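Local coordinates for phenazine biosynthesis protein PhzF family (Enterococcus faecalis, PDB 1S7J), which probably acts as an isomerase of the PhzF family, whose members share the diaminopimelate-epimerase-like fold, at residues Tyr5-Ala10 against Leu252-Glu257; Asp114-Leu119 against Glu241-Ile246; Lys151-Val156 against Ser180-Asp185; Leu171-Ile176 against Pro193-Asn198. All blocks are in the same frame, centred on the assembly; numbering follows the deposited sequence.

Contact 1 of 4, residues Tyr5-Ala10 against Leu252-Glu257; sequences YYIVDA and LFAKGE
Ile7 O takes two backbone bonds from consecutive residues, Phe253 N at 2.7 Å and a longer one from Ala254 N. Ile7 N answers with a bond to Ala254 O (2.8 Å), and Tyr5 and Gly256 exchange a further N-H···O pair. On the face bearing Tyr5 and Ile7, CG of Tyr5 sits between the backbone N and the carbonyl carbon (chi1 68°), and the ring lies over Gly256. Gly256 CA is over the ring face, 4.1 Å from the centroid of Tyr5, a CH-pi contact with a residue that has no side chain to hold the ring off. Ile7 CG2 lies alongside the Phe253 ring, 3.8 Å from Phe253 CD2. On the face of Tyr6 and Val8, Leu252 CD2 approaches the edge of the Tyr6 ring, and Lys255 runs alongside that ring, CG 3.9 Å from Tyr6 CE2. Behind these, Tyr85 meets the Tyr6 ring, and helix 72-85 packs against Val8 and Leu252. Phe253 and Ala254 both facing Ile7 is a classic beta bulge, set here in an antiparallel pair with one face against helix 72-85, consistent with the helix-centred barrel of the diaminopimelate-epimerase fold.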
loop_
_atom_site.group_PDB
_atom_site.type_symbol
_atom_site.label_atom_id
_atom_site.label_comp_id
_atom_site.label_asym_id
_atom_site.label_seq_id
_atom_site.Cartn_x
_atom_site.Cartn_y
_atom_site.Cartn_z
ATOM N N TYR A 5 0.692 14.958 15.474
ATOM C CA TYR A 5 0.687 13.744 14.683
ATOM C C TYR A 5 -0.691 13.499 14.174
ATOM O O TYR A 5 -1.651 14.127 14.627
ATOM C CB TYR A 5 1.212 12.527 15.479
ATOM C CG TYR A 5 0.326 12.073 16.606
ATOM C CD1 TYR A 5 -0.794 11.274 16.366
ATOM C CD2 TYR A 5 0.595 12.449 17.921
ATOM C CE1 TYR A 5 -1.623 10.873 17.404
ATOM C CE2 TYR A 5 -0.220 12.055 18.956
ATOM C CZ TYR A 5 -1.330 11.266 18.698
ATOM O OH TYR A 5 -2.139 10.882 19.736
ATOM N N TYR A 6 -0.811 12.618 13.174
ATOM C CA TYR A 6 -2.088 12.288 12.574
ATOM C C TYR A 6 -2.133 10.803 12.322
ATOM O O TYR A 6 -1.101 10.176 12.119
ATOM C CB TYR A 6 -2.269 13.051 11.239
ATOM C CG TYR A 6 -2.220 14.570 11.368
ATOM C CD1 TYR A 6 -1.016 15.228 11.660
ATOM C CD2 TYR A 6 -3.373 15.337 11.236
ATOM C CE1 TYR A 6 -0.974 16.613 11.827
ATOM C CE2 TYR A 6 -3.341 16.721 11.400
ATOM C CZ TYR A 6 -2.144 17.352 11.696
ATOM O OH TYR A 6 -2.131 18.707 11.880
ATOM N N ILE A 7 -3.314 10.222 12.422
ATOM C CA ILE A 7 -3.500 8.802 12.181
ATOM C C ILE A 7 -4.518 8.758 11.094
ATOM O O ILE A 7 -5.661 9.170 11.299
ATOM C CB ILE A 7 -4.078 8.067 13.412
ATOM C CG1 ILE A 7 -3.218 8.305 14.652
ATOM C CG2 ILE A 7 -4.187 6.590 13.116
ATOM C CD1 ILE A 7 -1.819 7.791 14.537
ATOM N N VAL A 8 -4.129 8.314 9.914
ATOM C CA VAL A 8 -5.056 8.251 8.813
ATOM C C VAL A 8 -5.178 6.886 8.195
ATOM O O VAL A 8 -4.217 6.104 8.178
ATOM C CB VAL A 8 -4.731 9.340 7.732
ATOM C CG1 VAL A 8 -3.443 10.063 8.067
ATOM C CG2 VAL A 8 -4.685 8.751 6.335
ATOM N N ASP A 9 -6.386 6.555 7.782
ATOM C CA ASP A 9 -6.670 5.299 7.134
ATOM C C ASP A 9 -6.609 5.581 5.625
ATOM O O ASP A 9 -7.516 6.209 5.063
ATOM C CB ASP A 9 -8.062 4.791 7.527
ATOM C CG ASP A 9 -8.183 4.525 9.027
ATOM O OD1 ASP A 9 -9.317 4.576 9.550
ATOM O OD2 ASP A 9 -7.149 4.274 9.682
ATOM N N ALA A 10 -5.494 5.211 5.008
ATOM C CA ALA A 10 -5.289 5.424 3.581
ATOM C C ALA A 10 -6.127 4.453 2.763
ATOM O O ALA A 10 -6.222 3.278 3.091
ATOM C CB ALA A 10 -3.826 5.285 3.244
ATOM N N LEU A 252 -9.087 10.741 8.338
ATOM C CA LEU A 252 -8.370 11.031 9.569
ATOM C C LEU A 252 -9.058 10.270 10.704
ATOM O O LEU A 252 -10.274 10.389 10.895
ATOM C CB LEU A 252 -8.418 12.523 9.883
ATOM C CG LEU A 252 -7.187 13.221 10.466
ATOM C CD1 LEU A 252 -7.598 14.105 11.624
ATOM C CD2 LEU A 252 -6.159 12.242 10.903
ATOM N N PHE A 253 -8.305 9.444 11.400
ATOM C CA PHE A 253 -8.843 8.705 12.521
ATOM C C PHE A 253 -8.644 9.532 13.774
ATOM O O PHE A 253 -9.552 9.680 14.574
ATOM C CB PHE A 253 -8.133 7.340 12.691
ATOM C CG PHE A 253 -8.467 6.654 13.976
ATOM C CD1 PHE A 253 -9.768 6.184 14.217
ATOM C CD2 PHE A 253 -7.511 6.536 14.989
ATOM C CE1 PHE A 253 -10.114 5.614 15.455
ATOM C CE2 PHE A 253 -7.844 5.966 16.234
ATOM C CZ PHE A 253 -9.151 5.507 16.465
ATOM N N ALA A 254 -7.427 10.053 13.941
ATOM C CA ALA A 254 -7.076 10.851 15.098
ATOM C C ALA A 254 -6.001 11.882 14.805
ATOM O O ALA A 254 -5.221 11.738 13.871
ATOM C CB ALA A 254 -6.616 9.947 16.233
ATOM N N LYS A 255 -5.959 12.902 15.642
ATOM C CA LYS A 255 -5.004 14.001 15.550
ATOM C C LYS A 255 -4.614 14.318 16.984
ATOM O O LYS A 255 -5.486 14.356 17.859
ATOM C CB LYS A 255 -5.700 15.237 14.934
ATOM C CG LYS A 255 -4.868 16.499 14.949
ATOM C CD LYS A 255 -5.757 17.743 14.861
ATOM C CE LYS A 255 -5.150 18.908 15.638
ATOM N NZ LYS A 255 -5.945 20.161 15.481
ATOM N N GLY A 256 -3.353 14.565 17.240
ATOM C CA GLY A 256 -2.953 14.865 18.597
ATOM C C GLY A 256 -1.570 15.377 18.672
ATOM O O GLY A 256 -1.089 16.011 17.738
ATOM N N GLU A 257 -0.882 15.100 19.783
ATOM C CA GLU A 257 0.485 15.536 19.993
ATOM C C GLU A 257 1.235 14.511 20.831
ATOM O O GLU A 257 0.693 14.000 21.800
ATOM C CB GLU A 257 0.503 16.864 20.727
ATOM C CG GLU A 257 -0.335 17.941 20.096
ATOM C CD GLU A 257 -0.380 19.194 20.918
ATOM O OE1 GLU A 257 -0.686 19.108 22.137
ATOM O OE2 GLU A 257 -0.102 20.271 20.357
#

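Contact 2 of 4, residues Asp114-Leu119 against Glu241-Ile246; sequences DFPYIL and ENRVII
Arg243 lays its guanidinium flat over the Phe115-Pro116 peptide: Pro116 N lies 3.6 Å above the guanidinium plane, over its centre, with Phe115 C offset toward the rim. A bend at chi2 (68°) swings CD of Arg243 back toward the opposite strand, 3.3 Å from Phe115 O. At the edge of the guanidinium, Asp114 OD1 receives NH1 of Arg243 at 2.9 Å, tilted modestly from the guanidinium plane; NE adds a weak, more bent bond to the same oxygen. Next to this salt bridge in the sequence, Phe115 and Val244 form a hydrogen-bonded antiparallel pair, N to O at 2.7 Å in each direction and almost straight. Ile245 CD1 touches Asp114 CB at 3.5 Å on the side of the salt bridge. The other face carries Phe115 and Val244; there Ile246 CD1 presses close to the edge of the Phe115 ring, 3.3 Å from Phe115 CE2. The Tyr117 and Val244 side chains cross at about a right angle, Tyr117 CD2 to Val244 CG1 at 3.7 Å. Helix 207-218 backs the buried face through Ile211, which touches Val244 and Ile246. Chemically, then, one sheet pairing has an apolar side against the helix and a charged side where one carboxylate oxygen takes a good bond from NH1 and a weak one from NE, probably steadying the guanidinium over the peptide.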
loop_
_atom_site.group_PDB
_atom_site.type_symbol
_atom_site.label_atom_id
_atom_site.label_comp_id
_atom_site.label_asym_id
_atom_site.label_seq_id
_atom_site.Cartn_x
_atom_site.Cartn_y
_atom_site.Cartn_z
ATOM N N ASP A 114 2.310 6.753 -8.071
ATOM C CA ASP A 114 2.776 6.115 -9.301
ATOM C C ASP A 114 3.721 4.968 -8.992
ATOM O O ASP A 114 4.598 5.081 -8.130
ATOM C CB ASP A 114 3.491 7.143 -10.190
ATOM C CG ASP A 114 4.634 7.835 -9.466
ATOM O OD1 ASP A 114 5.776 7.329 -9.525
ATOM O OD2 ASP A 114 4.387 8.874 -8.812
ATOM N N PHE A 115 3.556 3.866 -9.706
ATOM C CA PHE A 115 4.414 2.699 -9.509
ATOM C C PHE A 115 4.879 2.137 -10.843
ATOM O O PHE A 115 4.219 2.316 -11.868
ATOM C CB PHE A 115 3.671 1.609 -8.724
ATOM C CG PHE A 115 3.453 1.941 -7.287
ATOM C CD1 PHE A 115 4.456 1.708 -6.343
ATOM C CD2 PHE A 115 2.239 2.484 -6.858
ATOM C CE1 PHE A 115 4.256 2.012 -5.001
ATOM C CE2 PHE A 115 2.030 2.789 -5.529
ATOM C CZ PHE A 115 3.040 2.553 -4.589
ATOM N N PRO A 116 6.051 1.463 -10.857
ATOM C CA PRO A 116 6.590 0.877 -12.094
ATOM C C PRO A 116 5.643 -0.139 -12.737
ATOM O O PRO A 116 4.951 -0.868 -12.045
ATOM C CB PRO A 116 7.891 0.215 -11.619
ATOM C CG PRO A 116 7.679 0.028 -10.112
ATOM C CD PRO A 116 6.996 1.296 -9.741
ATOM N N TYR A 117 5.598 -0.139 -14.076
ATOM C CA TYR A 117 4.745 -1.080 -14.823
ATOM C C TYR A 117 5.502 -2.395 -14.922
ATOM O O TYR A 117 6.405 -2.544 -15.754
ATOM C CB TYR A 117 4.460 -0.534 -16.239
ATOM C CG TYR A 117 3.457 -1.346 -17.062
ATOM C CD1 TYR A 117 3.789 -2.616 -17.566
ATOM C CD2 TYR A 117 2.190 -0.835 -17.346
ATOM C CE1 TYR A 117 2.872 -3.350 -18.328
ATOM C CE2 TYR A 117 1.271 -1.564 -18.106
ATOM C CZ TYR A 117 1.614 -2.818 -18.590
ATOM O OH TYR A 117 0.692 -3.541 -19.302
ATOM N N ILE A 118 5.144 -3.344 -14.072
ATOM C CA ILE A 118 5.796 -4.637 -14.064
ATOM C C ILE A 118 4.799 -5.775 -14.245
ATOM O O ILE A 118 4.111 -6.169 -13.308
ATOM C CB ILE A 118 6.586 -4.871 -12.741
ATOM C CG1 ILE A 118 7.498 -3.676 -12.448
ATOM C CG2 ILE A 118 7.416 -6.155 -12.842
ATOM C CD1 ILE A 118 8.291 -3.806 -11.165
ATOM N N LEU A 119 4.690 -6.268 -15.465
ATOM C CA LEU A 119 3.798 -7.379 -15.755
ATOM C C LEU A 119 4.493 -8.636 -15.181
ATOM O O LEU A 119 5.649 -8.917 -15.520
ATOM C CB LEU A 119 3.633 -7.529 -17.268
ATOM C CG LEU A 119 2.608 -8.514 -17.807
ATOM C CD1 LEU A 119 1.214 -7.975 -17.541
ATOM C CD2 LEU A 119 2.824 -8.716 -19.310
ATOM N N GLU A 241 2.389 4.260 -20.245
ATOM C CA GLU A 241 3.420 3.507 -20.908
ATOM C C GLU A 241 4.506 3.384 -19.863
ATOM O O GLU A 241 4.983 4.477 -19.415
ATOM C CB GLU A 241 3.896 4.397 -22.008
ATOM C CG GLU A 241 3.274 4.118 -23.343
ATOM C CD GLU A 241 1.760 4.313 -23.330
ATOM O OE1 GLU A 241 1.316 5.476 -23.383
ATOM O OE2 GLU A 241 1.023 3.306 -23.270
ATOM N N ASN A 242 4.958 2.197 -19.404
ATOM C CA ASN A 242 6.019 1.980 -18.432
ATOM C C ASN A 242 5.763 2.566 -17.002
ATOM O O ASN A 242 6.718 2.796 -16.239
ATOM C CB ASN A 242 7.343 2.516 -18.971
ATOM C CG ASN A 242 8.485 1.549 -18.717
ATOM O OD1 ASN A 242 8.415 0.383 -19.124
ATOM N ND2 ASN A 242 9.539 2.024 -18.044
ATOM N N ARG A 243 4.494 2.711 -16.629
ATOM C CA ARG A 243 4.154 3.225 -15.296
ATOM C C ARG A 243 2.657 3.040 -15.015
ATOM O O ARG A 243 1.842 3.082 -15.935
ATOM C CB ARG A 243 4.525 4.727 -15.205
ATOM C CG ARG A 243 4.850 5.226 -13.793
ATOM C CD ARG A 243 6.152 4.622 -13.263
ATOM N NE ARG A 243 6.415 5.025 -11.879
ATOM C CZ ARG A 243 7.564 4.803 -11.232
ATOM N NH1 ARG A 243 7.703 5.209 -9.971
ATOM N NH2 ARG A 243 8.570 4.185 -11.836
ATOM N N VAL A 244 2.312 2.746 -13.755
ATOM C CA VAL A 244 0.895 2.595 -13.369
ATOM C C VAL A 244 0.558 3.582 -12.258
ATOM O O VAL A 244 1.411 3.911 -11.415
ATOM C CB VAL A 244 0.538 1.153 -12.926
ATOM C CG1 VAL A 244 0.658 0.204 -14.095
ATOM C CG2 VAL A 244 1.413 0.711 -11.783
ATOM N N ILE A 245 -0.679 4.073 -12.277
ATOM C CA ILE A 245 -1.151 5.054 -11.300
ATOM C C ILE A 245 -2.321 4.555 -10.455
ATOM O O ILE A 245 -3.300 4.025 -10.986
ATOM C CB ILE A 245 -1.637 6.336 -12.007
ATOM C CG1 ILE A 245 -0.582 6.841 -12.990
ATOM C CG2 ILE A 245 -1.988 7.410 -10.977
ATOM C CD1 ILE A 245 0.743 7.191 -12.357
ATOM N N ILE A 246 -2.202 4.709 -9.136
ATOM C CA ILE A 246 -3.287 4.324 -8.228
ATOM C C ILE A 246 -3.749 5.542 -7.444
ATOM O O ILE A 246 -2.923 6.313 -6.924
ATOM C CB ILE A 246 -2.871 3.204 -7.220
ATOM C CG1 ILE A 246 -1.692 3.653 -6.366
ATOM C CG2 ILE A 246 -2.564 1.931 -7.951
ATOM C CD1 ILE A 246 -1.253 2.632 -5.366
#

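Contact 3 of 4, residues Lys151-Val156 against Ser180-Asp185; sequences KDEETV and SGDSVD
Glu153 sets its CG anti to its backbone N (chi1 -180°), with the chain extended beyond, while CG of Asp182 stands beside its own backbone N; the two side chains cross obliquely, their carboxylates close together. Glu153 is the first residue of helix 153-158, and Asp152 is the N-cap residue, its OD1 accepting from Thr155 N at 2.9 Å from above the carboxylate plane, and from Thr155 OG1 at 2.7 Å. Two donors thus grip one oxygen and would hold the carboxylate at the helix N-terminus, where the helix dipole would probably favour its negative charge. The facing segment is the loop that joins the antiparallel strands 175-180 and 186-192, so the contact ties the helix start to the turn of that hairpin at the protein surface. Glu153 OE2 and Asp182 OD1, both acceptors, lie 3.5 Å apart, with the carboxylate planes turned only 19° from each other, and the two like charges would probably repel. Asp182 also flanks the start of the glutamate side chain, OD2 being 3.6 Å from Glu153 CB. Deeper in, Val156 packs on Val177 and Ala179 of strand 175-180, and its carbonyl accepts from Arg189. The backbone of Asp182 probably compensates in part: its N-H meets Glu153 OE2 nearly along the C-O axis, at 2.8 Å and almost straight (173°).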
loop_
_atom_site.group_PDB
_atom_site.type_symbol
_atom_site.label_atom_id
_atom_site.label_comp_id
_atom_site.label_asym_id
_atom_site.label_seq_id
_atom_site.Cartn_x
_atom_site.Cartn_y
_atom_site.Cartn_z
ATOM N N LYS A 151 -10.733 -18.030 -8.665
ATOM C CA LYS A 151 -12.046 -18.155 -9.297
ATOM C C LYS A 151 -12.861 -16.854 -9.457
ATOM O O LYS A 151 -13.233 -16.491 -10.569
ATOM C CB LYS A 151 -12.887 -19.210 -8.559
ATOM C CG LYS A 151 -14.243 -19.490 -9.205
ATOM C CD LYS A 151 -15.070 -20.467 -8.382
ATOM C CE LYS A 151 -16.454 -20.664 -9.009
ATOM N NZ LYS A 151 -17.296 -21.647 -8.258
ATOM N N ASP A 152 -13.173 -16.203 -8.340
ATOM C CA ASP A 152 -13.961 -14.954 -8.366
ATOM C C ASP A 152 -13.711 -14.085 -7.142
ATOM O O ASP A 152 -12.832 -14.383 -6.330
ATOM C CB ASP A 152 -15.468 -15.267 -8.497
ATOM C CG ASP A 152 -15.959 -16.335 -7.486
ATOM O OD1 ASP A 152 -15.247 -16.653 -6.509
ATOM O OD2 ASP A 152 -17.076 -16.850 -7.692
ATOM N N GLU A 153 -14.474 -12.995 -7.010
ATOM C CA GLU A 153 -14.302 -12.101 -5.862
ATOM C C GLU A 153 -14.714 -12.787 -4.572
ATOM O O GLU A 153 -14.083 -12.602 -3.528
ATOM C CB GLU A 153 -15.106 -10.813 -6.035
ATOM C CG GLU A 153 -14.937 -9.854 -4.853
ATOM C CD GLU A 153 -15.775 -8.585 -4.956
ATOM O OE1 GLU A 153 -16.043 -7.981 -3.897
ATOM O OE2 GLU A 153 -16.149 -8.181 -6.083
ATOM N N GLU A 154 -15.798 -13.549 -4.638
ATOM C CA GLU A 154 -16.301 -14.264 -3.490
ATOM C C GLU A 154 -15.228 -15.198 -2.911
ATOM O O GLU A 154 -15.103 -15.330 -1.695
ATOM C CB GLU A 154 -17.535 -15.076 -3.861
ATOM C CG GLU A 154 -18.309 -15.587 -2.622
ATOM C CD GLU A 154 -19.290 -16.687 -2.965
ATOM O OE1 GLU A 154 -19.081 -17.368 -4.003
ATOM O OE2 GLU A 154 -20.261 -16.888 -2.198
ATOM N N THR A 155 -14.474 -15.842 -3.786
ATOM C CA THR A 155 -13.427 -16.763 -3.344
ATOM C C THR A 155 -12.210 -16.037 -2.762
ATOM O O THR A 155 -11.586 -16.525 -1.816
ATOM C CB THR A 155 -12.961 -17.695 -4.502
ATOM O OG1 THR A 155 -14.078 -18.483 -4.964
ATOM C CG2 THR A 155 -11.846 -18.626 -4.024
ATOM N N VAL A 156 -11.858 -14.901 -3.349
ATOM C CA VAL A 156 -10.715 -14.122 -2.888
ATOM C C VAL A 156 -10.990 -13.605 -1.490
ATOM O O VAL A 156 -10.144 -13.706 -0.590
ATOM C CB VAL A 156 -10.442 -12.918 -3.849
ATOM C CG1 VAL A 156 -9.332 -12.052 -3.314
ATOM C CG2 VAL A 156 -10.067 -13.425 -5.217
ATOM N N SER A 180 -11.756 -11.446 -11.017
ATOM C CA SER A 180 -12.682 -10.457 -11.567
ATOM C C SER A 180 -13.617 -9.947 -10.480
ATOM O O SER A 180 -14.246 -10.744 -9.754
ATOM C CB SER A 180 -13.525 -11.063 -12.708
ATOM O OG SER A 180 -12.745 -11.327 -13.862
ATOM N N GLY A 181 -13.696 -8.633 -10.341
ATOM C CA GLY A 181 -14.568 -8.048 -9.345
ATOM C C GLY A 181 -16.023 -8.191 -9.738
ATOM O O GLY A 181 -16.344 -8.306 -10.923
ATOM N N ASP A 182 -16.909 -8.218 -8.741
ATOM C CA ASP A 182 -18.344 -8.343 -8.994
ATOM C C ASP A 182 -18.947 -6.997 -9.402
ATOM O O ASP A 182 -19.817 -6.941 -10.272
ATOM C CB ASP A 182 -19.072 -8.875 -7.749
ATOM C CG ASP A 182 -18.546 -10.234 -7.290
ATOM O OD1 ASP A 182 -18.679 -10.535 -6.086
ATOM O OD2 ASP A 182 -18.007 -11.001 -8.125
ATOM N N SER A 183 -18.473 -5.926 -8.768
ATOM C CA SER A 183 -18.959 -4.567 -9.053
ATOM C C SER A 183 -17.797 -3.633 -9.440
ATOM O O SER A 183 -18.002 -2.441 -9.701
ATOM C CB SER A 183 -19.678 -3.989 -7.823
ATOM O OG SER A 183 -20.770 -4.809 -7.418
ATOM N N VAL A 184 -16.588 -4.180 -9.458
ATOM C CA VAL A 184 -15.396 -3.419 -9.794
ATOM C C VAL A 184 -14.624 -4.231 -10.852
ATOM O O VAL A 184 -14.980 -5.382 -11.114
ATOM C CB VAL A 184 -14.547 -3.187 -8.510
ATOM C CG1 VAL A 184 -13.441 -4.218 -8.380
ATOM C CG2 VAL A 184 -14.037 -1.785 -8.456
ATOM N N ASP A 185 -13.605 -3.643 -11.461
ATOM C CA ASP A 185 -12.853 -4.370 -12.486
ATOM C C ASP A 185 -12.079 -5.580 -11.957
ATOM O O ASP A 185 -12.105 -6.651 -12.566
ATOM C CB ASP A 185 -11.939 -3.424 -13.284
ATOM C CG ASP A 185 -12.715 -2.581 -14.303
ATOM O OD1 ASP A 185 -13.825 -2.994 -14.713
ATOM O OD2 ASP A 185 -12.210 -1.516 -14.701
#

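Contact 4 of 4, residues Leu171-Ile176 against Pro193-Asn198; sequences LGVGVI and PKLRIN
Gly172 adopts positive phi (66°) just before Val173, while Pro193-Lys194 form a short 3-10 turn in which Arg196 N bonds back to Pro193 O. Lys194 stretches out fully beyond CG alongside the other segment's carbonyls. Its CB is 3.6 Å from Val173 O, and its ammonium reaches Gly172 O, with NZ to that oxygen at 2.9 Å and tilted 34° from the carbonyl plane. A weaker bond runs from Lys194 NZ to Leu171 O at 3.3 Å, and Leu169 O, just upstream, is a further acceptor. Three backbone oxygens of one loop therefore converge on a single charged group. The two segments flank the open end of the antiparallel hairpin of strands 175-180 and 186-192, in which Val175 bonds to Phe191; the lysine thus ties the approach to the first strand to the exit of the second. Pro193 rests on Leu166 and Lys167 of helix 163-168. Next along the chain, both methyls of Leu195 face Val173, CD1 and CD2 each 3.6 Å from Val173 CG1. The side chain of Leu195 is about 8 Å from that of Glu46, the predicted active-site residue.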
loop_
_atom_site.group_PDB
_atom_site.type_symbol
_atom_site.label_atom_id
_atom_site.label_comp_id
_atom_site.label_asym_id
_atom_site.label_seq_id
_atom_site.Cartn_x
_atom_site.Cartn_y
_atom_site.Cartn_z
ATOM N N LEU A 171 9.610 -18.837 -3.642
ATOM C CA LEU A 171 9.551 -17.656 -4.504
ATOM C C LEU A 171 8.873 -16.419 -3.889
ATOM O O LEU A 171 8.008 -16.528 -3.013
ATOM C CB LEU A 171 8.860 -18.007 -5.824
ATOM C CG LEU A 171 9.454 -19.173 -6.609
ATOM C CD1 LEU A 171 8.682 -19.376 -7.896
ATOM C CD2 LEU A 171 10.916 -18.898 -6.897
ATOM N N GLY A 172 9.275 -15.244 -4.394
ATOM C CA GLY A 172 8.708 -13.971 -3.951
ATOM C C GLY A 172 8.931 -13.500 -2.519
ATOM O O GLY A 172 9.585 -14.162 -1.711
ATOM N N VAL A 173 8.431 -12.296 -2.248
ATOM C CA VAL A 173 8.520 -11.695 -0.921
ATOM C C VAL A 173 7.157 -11.877 -0.280
ATOM O O VAL A 173 7.044 -12.152 0.924
ATOM C CB VAL A 173 8.832 -10.175 -1.010
ATOM C CG1 VAL A 173 8.883 -9.555 0.394
ATOM C CG2 VAL A 173 10.148 -9.951 -1.744
ATOM N N GLY A 174 6.119 -11.713 -1.083
ATOM C CA GLY A 174 4.772 -11.866 -0.602
ATOM C C GLY A 174 3.955 -12.711 -1.542
ATOM O O GLY A 174 4.504 -13.428 -2.383
ATOM N N VAL A 175 2.645 -12.635 -1.409
ATOM C CA VAL A 175 1.728 -13.390 -2.242
ATOM C C VAL A 175 0.517 -12.530 -2.563
ATOM O O VAL A 175 -0.079 -11.914 -1.670
ATOM C CB VAL A 175 1.259 -14.688 -1.529
ATOM C CG1 VAL A 175 0.159 -15.371 -2.334
ATOM C CG2 VAL A 175 2.437 -15.632 -1.323
ATOM N N ILE A 176 0.171 -12.469 -3.831
ATOM C CA ILE A 176 -0.960 -11.696 -4.287
ATOM C C ILE A 176 -1.982 -12.644 -4.843
ATOM O O ILE A 176 -1.627 -13.655 -5.446
ATOM C CB ILE A 176 -0.557 -10.705 -5.412
ATOM C CG1 ILE A 176 0.547 -9.759 -4.927
ATOM C CG2 ILE A 176 -1.777 -9.910 -5.870
ATOM C CD1 ILE A 176 1.063 -8.818 -5.995
ATOM N N PRO A 193 3.716 -12.891 4.998
ATOM C CA PRO A 193 4.164 -13.575 6.221
ATOM C C PRO A 193 5.680 -13.617 6.363
ATOM O O PRO A 193 6.203 -13.699 7.479
ATOM C CB PRO A 193 3.562 -14.964 6.065
ATOM C CG PRO A 193 3.554 -15.158 4.591
ATOM C CD PRO A 193 3.051 -13.832 4.090
ATOM N N LYS A 194 6.387 -13.589 5.233
ATOM C CA LYS A 194 7.846 -13.602 5.255
ATOM C C LYS A 194 8.364 -12.336 5.937
ATOM O O LYS A 194 9.490 -12.306 6.455
ATOM C CB LYS A 194 8.407 -13.672 3.836
ATOM C CG LYS A 194 8.080 -14.943 3.090
ATOM C CD LYS A 194 8.933 -15.060 1.833
ATOM C CE LYS A 194 8.651 -16.350 1.083
ATOM N NZ LYS A 194 9.569 -16.530 -0.083
ATOM N N LEU A 195 7.542 -11.292 5.911
ATOM C CA LEU A 195 7.882 -10.001 6.498
ATOM C C LEU A 195 7.114 -9.680 7.791
ATOM O O LEU A 195 6.982 -8.510 8.160
ATOM C CB LEU A 195 7.628 -8.888 5.469
ATOM C CG LEU A 195 8.730 -8.451 4.487
ATOM C CD1 LEU A 195 9.517 -9.627 3.955
ATOM C CD2 LEU A 195 8.091 -7.664 3.346
ATOM N N ARG A 196 6.653 -10.727 8.491
ATOM C CA ARG A 196 5.889 -10.572 9.750
ATOM C C ARG A 196 4.442 -10.114 9.510
ATOM O O ARG A 196 3.553 -10.425 10.302
ATOM C CB ARG A 196 6.598 -9.576 10.703
ATOM C CG ARG A 196 5.765 -9.155 11.920
ATOM C CD ARG A 196 6.102 -7.786 12.460
ATOM N NE ARG A 196 6.053 -6.745 11.471
ATOM C CZ ARG A 196 6.070 -5.478 11.871
ATOM N NH1 ARG A 196 6.490 -4.591 10.938
ATOM N NH2 ARG A 196 5.501 -5.031 12.960
ATOM N N ILE A 197 4.223 -9.372 8.434
ATOM C CA ILE A 197 2.898 -8.860 8.107
ATOM C C ILE A 197 2.050 -9.897 7.361
ATOM O O ILE A 197 2.096 -9.978 6.144
ATOM C CB ILE A 197 3.007 -7.560 7.221
ATOM C CG1 ILE A 197 4.112 -6.640 7.778
ATOM C CG2 ILE A 197 1.658 -6.817 7.200
ATOM C CD1 ILE A 197 4.514 -5.496 6.849
ATOM N N ASN A 198 1.253 -10.655 8.102
ATOM C CA ASN A 198 0.389 -11.687 7.502
ATOM C C ASN A 198 -0.430 -11.201 6.287
ATOM O O ASN A 198 -0.484 -11.881 5.262
ATOM C CB ASN A 198 -0.551 -12.272 8.560
ATOM C CG ASN A 198 0.012 -13.521 9.220
ATOM O OD1 ASN A 198 1.182 -13.886 9.019
ATOM N ND2 ASN A 198 -0.825 -14.205 9.997
#

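Contact 1 closes the widest loop of the four, and contact 2 is nested within it; both use strand 243-259, which pairs with strand 2-10 and with strand 110-116. Their centres are 29 Å apart, on opposite sides of the chain's centre, so this long, interrupted strand links the part around helix 72-85 with that around helix 207-218, consistent with the two-lobed diaminopimelate-epimerase fold. Contacts 3 and 4 lie inside the loop closed by contact 2, and their segments alternate in sequence. Centres 22 Å apart, they sit at the turn and the open end of the hairpin 175-180/186-192. Of the four, contact 3 is remote from the predicted active-site Glu46, whereas Leu195 in contact 4 lies near it.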